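Local structure of CrtC domain-containing protein (Fusarium vanettenii 77-13-4, 7A0Q) at residues A[263-268]-A[288-293]; A[294-299]-A[325-330]; A[182-187]-A[196-201]. The protein is a kievitone hydratase, a lyase of the CrtC family that probably adds water to the prenyl side chain of the bean phytoalexin kievitone. All coordinates share one frame; numbering follows the deposited sequence.

Contact 1 of 3, residues A[263-268]-A[288-293]; sequences PLEFTP and KLKISG
L264 carries its CG between its own backbone N and carbonyl carbon, whereas L289 holds CG anti to the carbonyl carbon; the second torsions (chi2 81° in L264, 167° in L289) then place the methyls, and CD1 of L264 lies 3.9 Å from CD2 of L289. That same L289 methyl also touches F266: its CD2 lies in the plane of the ring, at the edge, 3.9 Å from CD1 of F266. Beside this group, CB of L264 packs on CG1 of I291 at 4.1 Å. The backbones beneath are antiparallel neighbours. L264 with I291 and F266 with L289 are non-hydrogen-bonded pairs, while E265 with K290 and T267 with K288 are hydrogen-bonded pairs, each tied by two reciprocal N-H to O bonds. Beyond the last bridge the pairing is prolonged by S292 N, which gives P263 O a short bond of 2.8 Å with an almost straight N-H (169°). K290 O takes a second, weaker contact besides its bond from E265 N, since CA of L264 comes within 3.1 Å of it. On the other face E265 and K290 lie side by side and point the same way, touching through their CB atoms (4.1 Å). Their charged ends do not meet, OE1 of E265 standing 6.4 Å from NZ of K290. In the lipocalin-like barrel, L264, F266, L289 and I291 share the face turned to I237 and F222; F266 is partly exposed, close to a glycan sugar, and the other three are buried. The chemistry is therefore split by face. The apolar side coheres by methyl and ring-edge contacts, the backbone bonds carry the polar pairing, and the exposed E265 and K290 probably add no more than a diffuse attraction.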
ATOM      1  N   PRO A 263     -15.976   9.618   7.630  1.00 15.70           N
ATOM      2  CA  PRO A 263     -15.678   8.893   8.871  1.00 16.07           C
ATOM      3  C   PRO A 263     -16.058   7.426   8.747  1.00 16.30           C
ATOM      4  O   PRO A 263     -16.937   7.052   7.967  1.00 17.80           O
ATOM      5  CB  PRO A 263     -16.555   9.596   9.920  1.00 17.93           C
ATOM      6  CG  PRO A 263     -16.976  10.889   9.306  1.00 24.81           C
ATOM      7  CD  PRO A 263     -17.018  10.638   7.816  1.00 16.53           C
ATOM      8  N   LEU A 264     -15.412   6.588   9.559  1.00 16.05           N
ATOM      9  CA  LEU A 264     -15.759   5.170   9.598  1.00 17.31           C
ATOM     10  C   LEU A 264     -15.687   4.645  11.029  1.00 16.62           C
ATOM     11  O   LEU A 264     -15.055   5.235  11.906  1.00 17.67           O
ATOM     12  CB  LEU A 264     -14.860   4.323   8.672  1.00 18.30           C
ATOM     13  CG  LEU A 264     -13.360   4.234   8.975  1.00 15.22           C
ATOM     14  CD1 LEU A 264     -13.019   3.212  10.056  1.00 15.71           C
ATOM     15  CD2 LEU A 264     -12.582   3.922   7.696  1.00 16.73           C
ATOM     16  N   GLU A 265     -16.358   3.520  11.247  1.00 18.36           N
ATOM     17  CA  GLU A 265     -16.248   2.752  12.483  1.00 21.21           C
ATOM     18  C   GLU A 265     -15.443   1.492  12.195  1.00 19.30           C
ATOM     19  O   GLU A 265     -15.715   0.793  11.215  1.00 20.24           O
ATOM     20  CB  GLU A 265     -17.633   2.395  13.033  1.00 21.38           C
ATOM     21  CG  GLU A 265     -18.476   3.604  13.374  1.00 26.51           C
ATOM     22  CD  GLU A 265     -19.868   3.229  13.849  1.00 41.49           C
ATOM     23  OE1 GLU A 265     -20.115   2.026  14.075  1.00 42.39           O
ATOM     24  OE2 GLU A 265     -20.705   4.143  13.994  1.00 39.24           O
ATOM     25  N   PHE A 266     -14.472   1.202  13.061  1.00 19.22           N
ATOM     26  CA  PHE A 266     -13.490   0.146  12.852  1.00 21.00           C
ATOM     27  C   PHE A 266     -13.635  -0.895  13.949  1.00 20.43           C
ATOM     28  O   PHE A 266     -13.630  -0.547  15.132  1.00 21.84           O
ATOM     29  CB  PHE A 266     -12.081   0.752  12.863  1.00 21.95           C
ATOM     30  CG  PHE A 266     -10.958  -0.247  13.012  1.00 20.32           C
ATOM     31  CD1 PHE A 266     -10.461  -0.933  11.909  1.00 19.87           C
ATOM     32  CD2 PHE A 266     -10.339  -0.433  14.245  1.00 20.59           C
ATOM     33  CE1 PHE A 266      -9.404  -1.821  12.045  1.00 21.46           C
ATOM     34  CE2 PHE A 266      -9.282  -1.321  14.385  1.00 24.05           C
ATOM     35  CZ  PHE A 266      -8.809  -2.008  13.289  1.00 22.18           C
ATOM     36  N   THR A 267     -13.760  -2.161  13.563  1.00 20.58           N
ATOM     37  CA  THR A 267     -13.859  -3.254  14.533  1.00 22.70           C
ATOM     38  C   THR A 267     -12.855  -4.337  14.175  1.00 19.59           C
ATOM     39  O   THR A 267     -13.053  -5.052  13.171  1.00 22.88           O
ATOM     40  CB  THR A 267     -15.266  -3.840  14.577  1.00 24.53           C
ATOM     41  OG1 THR A 267     -16.198  -2.819  14.949  1.00 24.35           O
ATOM     42  CG2 THR A 267     -15.333  -4.972  15.620  1.00 27.50           C
ATOM     43  N   PRO A 268     -11.778  -4.495  14.937  1.00 22.44           N
ATOM     44  CA  PRO A 268     -10.885  -5.635  14.711  1.00 22.04           C
ATOM     45  C   PRO A 268     -11.453  -6.879  15.377  1.00 25.70           C
ATOM     46  O   PRO A 268     -11.970  -6.828  16.497  1.00 28.21           O
ATOM     47  CB  PRO A 268      -9.578  -5.186  15.371  1.00 23.35           C
ATOM     48  CG  PRO A 268     -10.048  -4.312  16.517  1.00 27.62           C
ATOM     49  CD  PRO A 268     -11.337  -3.653  16.065  1.00 24.01           C
ATOM     50  N   LYS A 288     -14.411  -5.490  10.570  1.00 20.74           N
ATOM     51  CA  LYS A 288     -15.579  -4.822  10.024  1.00 21.67           C
ATOM     52  C   LYS A 288     -15.285  -3.335   9.888  1.00 20.30           C
ATOM     53  O   LYS A 288     -14.660  -2.736  10.771  1.00 22.03           O
ATOM     54  CB  LYS A 288     -16.817  -5.035  10.911  1.00 24.24           C
ATOM     55  CG  LYS A 288     -17.449  -6.415  10.749  1.00 34.47           C
ATOM     56  CD  LYS A 288     -18.719  -6.566  11.582  1.00 41.15           C
ATOM     57  CE  LYS A 288     -18.799  -7.946  12.223  1.00 50.64           C
ATOM     58  NZ  LYS A 288     -20.202  -8.347  12.546  1.00 56.42           N
ATOM     59  N   LEU A 289     -15.737  -2.748   8.778  1.00 21.35           N
ATOM     60  CA  LEU A 289     -15.704  -1.305   8.574  1.00 21.06           C
ATOM     61  C   LEU A 289     -17.102  -0.836   8.223  1.00 19.81           C
ATOM     62  O   LEU A 289     -17.759  -1.424   7.360  1.00 25.22           O
ATOM     63  CB  LEU A 289     -14.748  -0.904   7.450  1.00 22.63           C
ATOM     64  CG  LEU A 289     -13.269  -1.249   7.613  1.00 19.85           C
ATOM     65  CD1 LEU A 289     -12.534  -1.064   6.283  1.00 22.01           C
ATOM     66  CD2 LEU A 289     -12.621  -0.406   8.695  1.00 21.71           C
ATOM     67  N   LYS A 290     -17.544   0.228   8.874  1.00 18.79           N
ATOM     68  CA  LYS A 290     -18.791   0.904   8.534  1.00 20.90           C
ATOM     69  C   LYS A 290     -18.384   2.301   8.084  1.00 21.34           C
ATOM     70  O   LYS A 290     -17.988   3.117   8.918  1.00 20.25           O
ATOM     71  CB  LYS A 290     -19.714   0.948   9.749  1.00 24.74           C
ATOM     72  CG  LYS A 290     -20.979   1.745   9.593  1.00 37.20           C
ATOM     73  CD  LYS A 290     -22.031   1.264  10.584  1.00 41.66           C
ATOM     74  CE  LYS A 290     -23.416   1.709  10.164  1.00 48.17           C
ATOM     75  NZ  LYS A 290     -23.597   1.537   8.698  1.00 51.10           N
ATOM     76  N   ILE A 291     -18.433   2.576   6.781  1.00 21.19           N
ATOM     77  CA  ILE A 291     -18.020   3.876   6.251  1.00 17.84           C
ATOM     78  C   ILE A 291     -19.258   4.760   6.114  1.00 19.20           C
ATOM     79  O   ILE A 291     -20.179   4.439   5.351  1.00 19.98           O
ATOM     80  CB  ILE A 291     -17.271   3.731   4.915  1.00 18.80           C
ATOM     81  CG1 ILE A 291     -16.071   2.791   5.099  1.00 18.27           C
ATOM     82  CG2 ILE A 291     -16.806   5.115   4.429  1.00 19.86           C
ATOM     83  CD1 ILE A 291     -15.282   2.493   3.802  1.00 18.04           C
ATOM     84  N   SER A 292     -19.264   5.880   6.844  1.00 18.72           N
ATOM     85  CA  SER A 292     -20.471   6.681   7.037  1.00 19.64           C
ATOM     86  C   SER A 292     -21.043   7.145   5.709  1.00 22.34           C
ATOM     87  O   SER A 292     -20.360   7.811   4.923  1.00 19.66           O
ATOM     88  CB  SER A 292     -20.166   7.891   7.921  1.00 20.48           C
ATOM     89  OG  SER A 292     -21.354   8.608   8.255  1.00 20.85           O
ATOM     90  N   GLY A 293     -22.309   6.802   5.472  1.00 23.31           N
ATOM     91  CA  GLY A 293     -23.007   7.223   4.279  1.00 21.93           C
ATOM     92  C   GLY A 293     -22.656   6.451   3.028  1.00 24.97           C
ATOM     93  O   GLY A 293     -23.199   6.758   1.958  1.00 29.10           O
TER

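Contact 2 of 3, residues A[294-299]-A[325-330]; sequences FGDFKL and SGNVHS
F294 to L299 and S325 to S330 bring together two antiparallel strands whose axes make 172°, with K298 and S325 a hydrogen-bonded pair and F297 and G326 a non-hydrogen-bonded one. They belong to the beta hairpin of strands 295-308 and 317-328 in the eight-stranded antiparallel barrel of the lipocalin-like domain. K298 N gives S325 O a nearly straight bond of 2.8 Å, and N327 N reaches D296 O at 2.9 Å, but the return bond from D296 N to N327 O is weak. Past the strand ends H329 N closes on F294 O at 2.9 Å. F294 and G295 both face I291 on the preceding strand, which makes a classic beta bulge. The side-chain contact centres on V328. Its CG1, anti to the backbone N (chi1 173°), stands over one face of the F294 ring in a CH-pi contact, 4.0 Å from the centroid and 19° off the normal. Its other branch, CG2, reaches CZ of F297 at 3.9 Å. F294 O also lies over one face of the H329 imidazole, 3.6 Å from ND1. Within 325-330, OD1 of N327 accepts from S330 N at 3.0 Å, an Asx motif in the turn that leads to strand 331-343. Outside the two segments, F294 sets its ring edge-to-face with that of Y231 and packs on L260 and L262, while F297 lies on I291. The chemistry thus has two parts: backbone bonds run from K298 and S325 to F294 and H329, and the buried V328 is shared by the rings of F294 and F297.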
ATOM      1  N   PHE A 294     -21.777   5.452   3.125  1.00 21.99           N
ATOM      2  CA  PHE A 294     -21.241   4.777   1.948  1.00 19.94           C
ATOM      3  C   PHE A 294     -21.527   3.281   1.954  1.00 23.96           C
ATOM      4  O   PHE A 294     -22.127   2.778   0.998  1.00 23.84           O
ATOM      5  CB  PHE A 294     -19.729   5.041   1.848  1.00 19.59           C
ATOM      6  CG  PHE A 294     -19.104   4.503   0.590  1.00 19.74           C
ATOM      7  CD1 PHE A 294     -19.231   5.187  -0.611  1.00 19.05           C
ATOM      8  CD2 PHE A 294     -18.392   3.312   0.601  1.00 20.55           C
ATOM      9  CE1 PHE A 294     -18.663   4.696  -1.772  1.00 21.78           C
ATOM     10  CE2 PHE A 294     -17.819   2.818  -0.559  1.00 22.04           C
ATOM     11  CZ  PHE A 294     -17.955   3.510  -1.751  1.00 19.00           C
ATOM     12  N   GLY A 295     -21.108   2.550   2.981  1.00 24.93           N
ATOM     13  CA  GLY A 295     -21.396   1.127   3.023  1.00 24.44           C
ATOM     14  C   GLY A 295     -20.747   0.478   4.224  1.00 25.05           C
ATOM     15  O   GLY A 295     -20.088   1.131   5.036  1.00 24.06           O
ATOM     16  N   ASP A 296     -20.956  -0.828   4.345  0.56 25.76           N
ATOM     17  CA  ASP A 296     -20.303  -1.586   5.399  0.56 26.74           C
ATOM     18  C   ASP A 296     -19.660  -2.822   4.792  0.56 27.28           C
ATOM     19  O   ASP A 296     -20.109  -3.339   3.767  0.56 26.47           O
ATOM     20  CB  ASP A 296     -21.263  -1.967   6.552  0.56 30.60           C
ATOM     21  CG  ASP A 296     -22.551  -2.604   6.076  0.56 32.71           C
ATOM     22  OD1 ASP A 296     -22.558  -3.260   5.016  0.56 35.99           O
ATOM     23  OD2 ASP A 296     -23.571  -2.457   6.778  0.56 38.95           O
ATOM     24  N   PHE A 297     -18.582  -3.268   5.423  1.00 23.47           N
ATOM     25  CA  PHE A 297     -17.712  -4.282   4.848  1.00 22.87           C
ATOM     26  C   PHE A 297     -17.249  -5.259   5.912  1.00 22.20           C
ATOM     27  O   PHE A 297     -16.989  -4.872   7.054  1.00 24.19           O
ATOM     28  CB  PHE A 297     -16.496  -3.634   4.166  1.00 25.19           C
ATOM     29  CG  PHE A 297     -16.864  -2.554   3.192  1.00 25.69           C
ATOM     30  CD1 PHE A 297     -17.086  -2.855   1.861  1.00 29.91           C
ATOM     31  CD2 PHE A 297     -17.036  -1.243   3.622  1.00 25.97           C
ATOM     32  CE1 PHE A 297     -17.450  -1.860   0.960  1.00 31.90           C
ATOM     33  CE2 PHE A 297     -17.404  -0.246   2.734  1.00 29.41           C
ATOM     34  CZ  PHE A 297     -17.606  -0.549   1.405  1.00 25.34           C
ATOM     35  N   LYS A 298     -17.141  -6.528   5.512  1.00 22.28           N
ATOM     36  CA  LYS A 298     -16.601  -7.603   6.335  1.00 25.08           C
ATOM     37  C   LYS A 298     -15.351  -8.103   5.625  1.00 22.50           C
ATOM     38  O   LYS A 298     -15.445  -8.644   4.521  1.00 23.75           O
ATOM     39  CB  LYS A 298     -17.630  -8.724   6.503  1.00 28.18           C
ATOM     40  CG  LYS A 298     -17.113  -9.959   7.211  1.00 38.31           C
ATOM     41  CD  LYS A 298     -16.726  -9.678   8.657  1.00 41.97           C
ATOM     42  CE  LYS A 298     -15.314 -10.168   8.963  1.00 37.57           C
ATOM     43  NZ  LYS A 298     -15.048 -11.542   8.424  1.00 45.16           N
ATOM     44  N   LEU A 299     -14.187  -7.914   6.243  1.00 22.04           N
ATOM     45  CA  LEU A 299     -12.906  -8.140   5.582  1.00 22.89           C
ATOM     46  C   LEU A 299     -12.138  -9.261   6.273  1.00 23.14           C
ATOM     47  O   LEU A 299     -12.185  -9.399   7.499  1.00 20.95           O
ATOM     48  CB  LEU A 299     -12.074  -6.846   5.567  1.00 20.66           C
ATOM     49  CG  LEU A 299     -12.840  -5.568   5.192  1.00 21.22           C
ATOM     50  CD1 LEU A 299     -13.299  -4.755   6.420  1.00 22.46           C
ATOM     51  CD2 LEU A 299     -12.011  -4.701   4.227  1.00 21.34           C
ATOM     52  N   SER A 325     -16.533  -8.781   1.635  1.00 23.93           N
ATOM     53  CA  SER A 325     -17.881  -8.585   1.148  1.00 25.86           C
ATOM     54  C   SER A 325     -18.474  -7.394   1.881  1.00 24.94           C
ATOM     55  O   SER A 325     -17.942  -6.926   2.893  1.00 27.24           O
ATOM     56  CB  SER A 325     -18.746  -9.835   1.371  1.00 25.61           C
ATOM     57  OG  SER A 325     -18.861 -10.113   2.756  1.00 29.15           O
ATOM     58  N   GLY A 326     -19.587  -6.904   1.357  1.00 23.26           N
ATOM     59  CA  GLY A 326     -20.307  -5.843   2.032  1.00 25.02           C
ATOM     60  C   GLY A 326     -21.351  -5.248   1.116  1.00 28.44           C
ATOM     61  O   GLY A 326     -21.806  -5.895   0.173  1.00 26.37           O
ATOM     62  N   ASN A 327     -21.732  -4.014   1.417  1.00 25.84           N
ATOM     63  CA  ASN A 327     -22.673  -3.286   0.586  1.00 29.82           C
ATOM     64  C   ASN A 327     -22.151  -1.881   0.355  1.00 27.85           C
ATOM     65  O   ASN A 327     -21.404  -1.338   1.170  1.00 29.58           O
ATOM     66  CB  ASN A 327     -24.081  -3.219   1.210  1.00 33.09           C
ATOM     67  CG  ASN A 327     -24.224  -2.097   2.224  1.00 38.71           C
ATOM     68  OD1 ASN A 327     -24.558  -0.958   1.878  1.00 41.87           O
ATOM     69  ND2 ASN A 327     -23.979  -2.415   3.485  1.00 40.41           N
ATOM     70  N   VAL A 328     -22.526  -1.315  -0.782  1.00 26.09           N
ATOM     71  CA  VAL A 328     -22.318   0.097  -1.063  1.00 25.68           C
ATOM     72  C   VAL A 328     -23.667   0.666  -1.461  1.00 30.11           C
ATOM     73  O   VAL A 328     -24.265   0.210  -2.444  1.00 28.99           O
ATOM     74  CB  VAL A 328     -21.278   0.330  -2.168  1.00 29.90           C
ATOM     75  CG1 VAL A 328     -21.234   1.799  -2.536  1.00 24.36           C
ATOM     76  CG2 VAL A 328     -19.909  -0.162  -1.717  1.00 30.49           C
ATOM     77  N   HIS A 329     -24.153   1.639  -0.690  1.00 25.37           N
ATOM     78  CA  HIS A 329     -25.472   2.226  -0.903  1.00 27.61           C
ATOM     79  C   HIS A 329     -26.528   1.131  -1.036  1.00 31.84           C
ATOM     80  O   HIS A 329     -27.349   1.123  -1.956  1.00 35.31           O
ATOM     81  CB  HIS A 329     -25.466   3.154  -2.117  1.00 28.39           C
ATOM     82  CG  HIS A 329     -24.455   4.255  -2.021  1.00 27.18           C
ATOM     83  ND1 HIS A 329     -24.295   5.022  -0.886  1.00 29.57           N
ATOM     84  CD2 HIS A 329     -23.547   4.713  -2.915  1.00 28.26           C
ATOM     85  CE1 HIS A 329     -23.334   5.907  -1.087  1.00 27.93           C
ATOM     86  NE2 HIS A 329     -22.864   5.739  -2.309  1.00 30.29           N
ATOM     87  N   SER A 330     -26.460   0.172  -0.112  1.00 30.89           N
ATOM     88  CA  SER A 330     -27.416  -0.920   0.060  1.00 37.41           C
ATOM     89  C   SER A 330     -27.390  -1.933  -1.079  1.00 39.25           C
ATOM     90  O   SER A 330     -28.305  -2.761  -1.181  1.00 46.24           O
ATOM     91  CB  SER A 330     -28.846  -0.396   0.245  1.00 38.75           C
ATOM     92  OG  SER A 330     -28.860   0.776   1.045  1.00 46.47           O
TER

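Contact 3 of 3, residues A[182-187]-A[196-201]; sequences KTEGSL and IDPAKS
I196 follows on from residues 192-195, which pair antiparallel with strand 171-189, in the part of the chain related to the CrtC N-terminal lipocalin domain. It adds one direct bond to that strand, from I196 N to G185 O, at 2.8 Å and almost straight at N-H (173°), although the donor is tilted 31° from the carbonyl plane. The I196 side chain then lies across the backbone of the strand. Its CG1, anti to the carbonyl carbon (chi1 -66°), leads to CD1, which sits 3.7 Å from E184 O, while CG2 approaches T183 O and the T183 methyl. Further on, P198 leans over T183, its CB 3.3 Å from T183 O, and the same CB touches the aliphatic CG of E184 at 3.9 Å. Within the loop, OD1 of D197 accepts from A199 N at 2.9 Å, an Asx turn, and D197 O is gripped from opposite faces of its plane by K200 N and S201 OG. Two waters bridge the segments. One accepts from T183 N at 2.7 Å and donates to both P198 O and S201 O, joining strand and loop at three points. The second accepts from G185 N at 3.0 Å and donates to I196 O, beside the direct bond. The hydroxyl of T183 bonds T203 OG1 and A181 O, while its CG2 lies against I196. S201 OG also bonds T66 N, and K200 O is held by the hydroxyl of T66, linking the loop to strand 58-66.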
ATOM      1  N   LYS A 182      -0.922   0.197 -14.807  1.00 15.86           N
ATOM      2  CA  LYS A 182      -0.501  -0.862 -15.722  1.00 16.66           C
ATOM      3  C   LYS A 182       0.855  -1.412 -15.298  1.00 16.88           C
ATOM      4  O   LYS A 182       1.784  -0.653 -15.022  1.00 16.88           O
ATOM      5  CB  LYS A 182      -0.442  -0.318 -17.152  1.00 16.63           C
ATOM      6  CG  LYS A 182      -0.091  -1.360 -18.204  1.00 20.10           C
ATOM      7  CD  LYS A 182      -0.077  -0.740 -19.598  1.00 24.04           C
ATOM      8  CE  LYS A 182       0.433  -1.762 -20.617  1.00 34.30           C
ATOM      9  NZ  LYS A 182       0.543  -1.195 -21.992  1.00 31.13           N
ATOM     10  N   THR A 183       0.966  -2.741 -15.262  1.00 15.95           N
ATOM     11  CA  THR A 183       2.102  -3.438 -14.680  1.00 14.38           C
ATOM     12  C   THR A 183       2.693  -4.435 -15.669  1.00 18.58           C
ATOM     13  O   THR A 183       1.959  -5.193 -16.303  1.00 18.71           O
ATOM     14  CB  THR A 183       1.651  -4.176 -13.416  1.00 17.59           C
ATOM     15  OG1 THR A 183       1.020  -3.240 -12.530  1.00 15.99           O
ATOM     16  CG2 THR A 183       2.817  -4.841 -12.725  1.00 17.97           C
ATOM     17  N   GLU A 184       4.025  -4.452 -15.761  1.00 16.93           N
ATOM     18  CA  GLU A 184       4.771  -5.396 -16.591  1.00 17.36           C
ATOM     19  C   GLU A 184       5.978  -5.892 -15.804  1.00 19.80           C
ATOM     20  O   GLU A 184       6.288  -5.394 -14.720  1.00 18.92           O
ATOM     21  CB  GLU A 184       5.223  -4.756 -17.912  1.00 17.65           C
ATOM     22  CG  GLU A 184       4.082  -4.313 -18.809  1.00 19.84           C
ATOM     23  CD  GLU A 184       4.573  -3.786 -20.134  1.00 35.15           C
ATOM     24  OE1 GLU A 184       4.563  -2.550 -20.322  1.00 28.96           O
ATOM     25  OE2 GLU A 184       4.974  -4.607 -20.987  1.00 31.83           O
ATOM     26  N   GLY A 185       6.676  -6.883 -16.361  1.00 16.48           N
ATOM     27  CA  GLY A 185       7.913  -7.360 -15.778  1.00 17.15           C
ATOM     28  C   GLY A 185       7.825  -8.827 -15.396  1.00 17.79           C
ATOM     29  O   GLY A 185       7.127  -9.618 -16.038  1.00 19.79           O
ATOM     30  N   SER A 186       8.530  -9.177 -14.320  1.00 18.24           N
ATOM     31  CA  SER A 186       8.624 -10.577 -13.949  1.00 21.01           C
ATOM     32  C   SER A 186       8.772 -10.741 -12.444  1.00 22.20           C
ATOM     33  O   SER A 186       9.141  -9.810 -11.720  1.00 19.81           O
ATOM     34  CB  SER A 186       9.808 -11.253 -14.655  1.00 25.00           C
ATOM     35  OG  SER A 186      11.035 -10.797 -14.115  1.00 23.62           O
ATOM     36  N   LEU A 187       8.469 -11.951 -11.982  1.00 22.11           N
ATOM     37  CA  LEU A 187       8.858 -12.387 -10.651  1.00 22.41           C
ATOM     38  C   LEU A 187       9.403 -13.797 -10.786  1.00 27.02           C
ATOM     39  O   LEU A 187       8.940 -14.575 -11.627  1.00 23.07           O
ATOM     40  CB  LEU A 187       7.698 -12.340  -9.645  1.00 29.52           C
ATOM     41  CG  LEU A 187       6.564 -13.364  -9.706  1.00 24.34           C
ATOM     42  CD1 LEU A 187       5.880 -13.473  -8.358  1.00 26.54           C
ATOM     43  CD2 LEU A 187       5.557 -12.971 -10.775  1.00 31.30           C
ATOM     44  N   ILE A 196       4.783 -11.186 -16.155  1.00 20.08           N
ATOM     45  CA  ILE A 196       3.534 -10.567 -15.731  1.00 19.85           C
ATOM     46  C   ILE A 196       2.654 -10.317 -16.950  1.00 18.08           C
ATOM     47  O   ILE A 196       3.125  -9.822 -17.980  1.00 21.55           O
ATOM     48  CB  ILE A 196       3.824  -9.262 -14.974  1.00 16.83           C
ATOM     49  CG1 ILE A 196       4.543  -9.583 -13.659  1.00 18.73           C
ATOM     50  CG2 ILE A 196       2.534  -8.471 -14.714  1.00 17.44           C
ATOM     51  CD1 ILE A 196       5.060  -8.333 -12.914  1.00 19.51           C
ATOM     52  N   ASP A 197       1.365 -10.653 -16.836  1.00 19.04           N
ATOM     53  CA  ASP A 197       0.405 -10.356 -17.892  1.00 19.41           C
ATOM     54  C   ASP A 197      -0.176  -8.969 -17.646  1.00 17.52           C
ATOM     55  O   ASP A 197      -1.000  -8.808 -16.730  1.00 19.40           O
ATOM     56  CB  ASP A 197      -0.703 -11.404 -17.928  1.00 19.63           C
ATOM     57  CG  ASP A 197      -1.709 -11.171 -19.048  1.00 21.90           C
ATOM     58  OD1 ASP A 197      -1.678 -10.106 -19.694  1.00 21.63           O
ATOM     59  OD2 ASP A 197      -2.537 -12.074 -19.283  1.00 24.73           O
ATOM     60  N   PRO A 198       0.182  -7.956 -18.439  1.00 18.52           N
ATOM     61  CA  PRO A 198      -0.321  -6.598 -18.154  1.00 18.76           C
ATOM     62  C   PRO A 198      -1.827  -6.449 -18.323  1.00 21.72           C
ATOM     63  O   PRO A 198      -2.399  -5.492 -17.790  1.00 20.89           O
ATOM     64  CB  PRO A 198       0.439  -5.716 -19.151  1.00 20.93           C
ATOM     65  CG  PRO A 198       0.821  -6.648 -20.273  1.00 23.78           C
ATOM     66  CD  PRO A 198       0.989  -8.019 -19.669  1.00 20.79           C
ATOM     67  N   ALA A 199      -2.503  -7.354 -19.034  1.00 19.60           N
ATOM     68  CA  ALA A 199      -3.947  -7.227 -19.154  1.00 19.81           C
ATOM     69  C   ALA A 199      -4.679  -7.676 -17.896  1.00 18.66           C
ATOM     70  O   ALA A 199      -5.855  -7.336 -17.722  1.00 21.58           O
ATOM     71  CB  ALA A 199      -4.449  -8.034 -20.360  1.00 23.33           C
ATOM     72  N   LYS A 200      -4.014  -8.421 -17.014  1.00 17.84           N
ATOM     73  CA  LYS A 200      -4.676  -9.041 -15.878  1.00 18.47           C
ATOM     74  C   LYS A 200      -3.900  -8.784 -14.594  1.00 17.12           C
ATOM     75  O   LYS A 200      -3.858  -9.617 -13.690  1.00 18.18           O
ATOM     76  CB  LYS A 200      -4.877 -10.534 -16.129  1.00 22.48           C
ATOM     77  CG  LYS A 200      -5.884 -10.780 -17.256  1.00 27.18           C
ATOM     78  CD  LYS A 200      -6.015 -12.247 -17.618  1.00 33.69           C
ATOM     79  CE  LYS A 200      -7.102 -12.437 -18.681  1.00 36.28           C
ATOM     80  NZ  LYS A 200      -7.214 -13.856 -19.123  1.00 47.31           N
ATOM     81  N   SER A 201      -3.308  -7.594 -14.492  1.00 19.24           N
ATOM     82  CA  SER A 201      -2.475  -7.208 -13.359  1.00 17.97           C
ATOM     83  C   SER A 201      -2.694  -5.719 -13.092  1.00 15.26           C
ATOM     84  O   SER A 201      -3.135  -4.973 -13.968  1.00 17.49           O
ATOM     85  CB  SER A 201      -0.985  -7.452 -13.645  1.00 19.07           C
ATOM     86  OG  SER A 201      -0.693  -8.840 -13.836  1.00 18.76           O
TER
HETATM   87  O   HOH W   1      -1.333  -4.072 -15.818  1.00 18.53           O
HETATM   88  O   HOH W   2       5.301  -8.310 -18.558  1.00 22.65           O

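How the contacts relate
Contacts 1 and 2 lie in the same eight-stranded barrel, their centres 10 Å apart: strands 282-291 and 295-308 are sheet neighbours, and L289 O probably accepts a hydrogen bond from F297 N at 2.8 Å, while CD1 of I291 packs on CE2 of F297. Contact 3 belongs to the other lipocalin-related part, with its nearest atoms about 20 Å from contact 2 and about 22 Å from contact 1. All three are partly buried, but contact 1 has more exposed residues than contact 2. Contact 1 is regular strand pairing, contact 2 adds aromatic packing beside a bulge, and contact 3, a strand against a loop, has one direct backbone bond across it and two bridging waters.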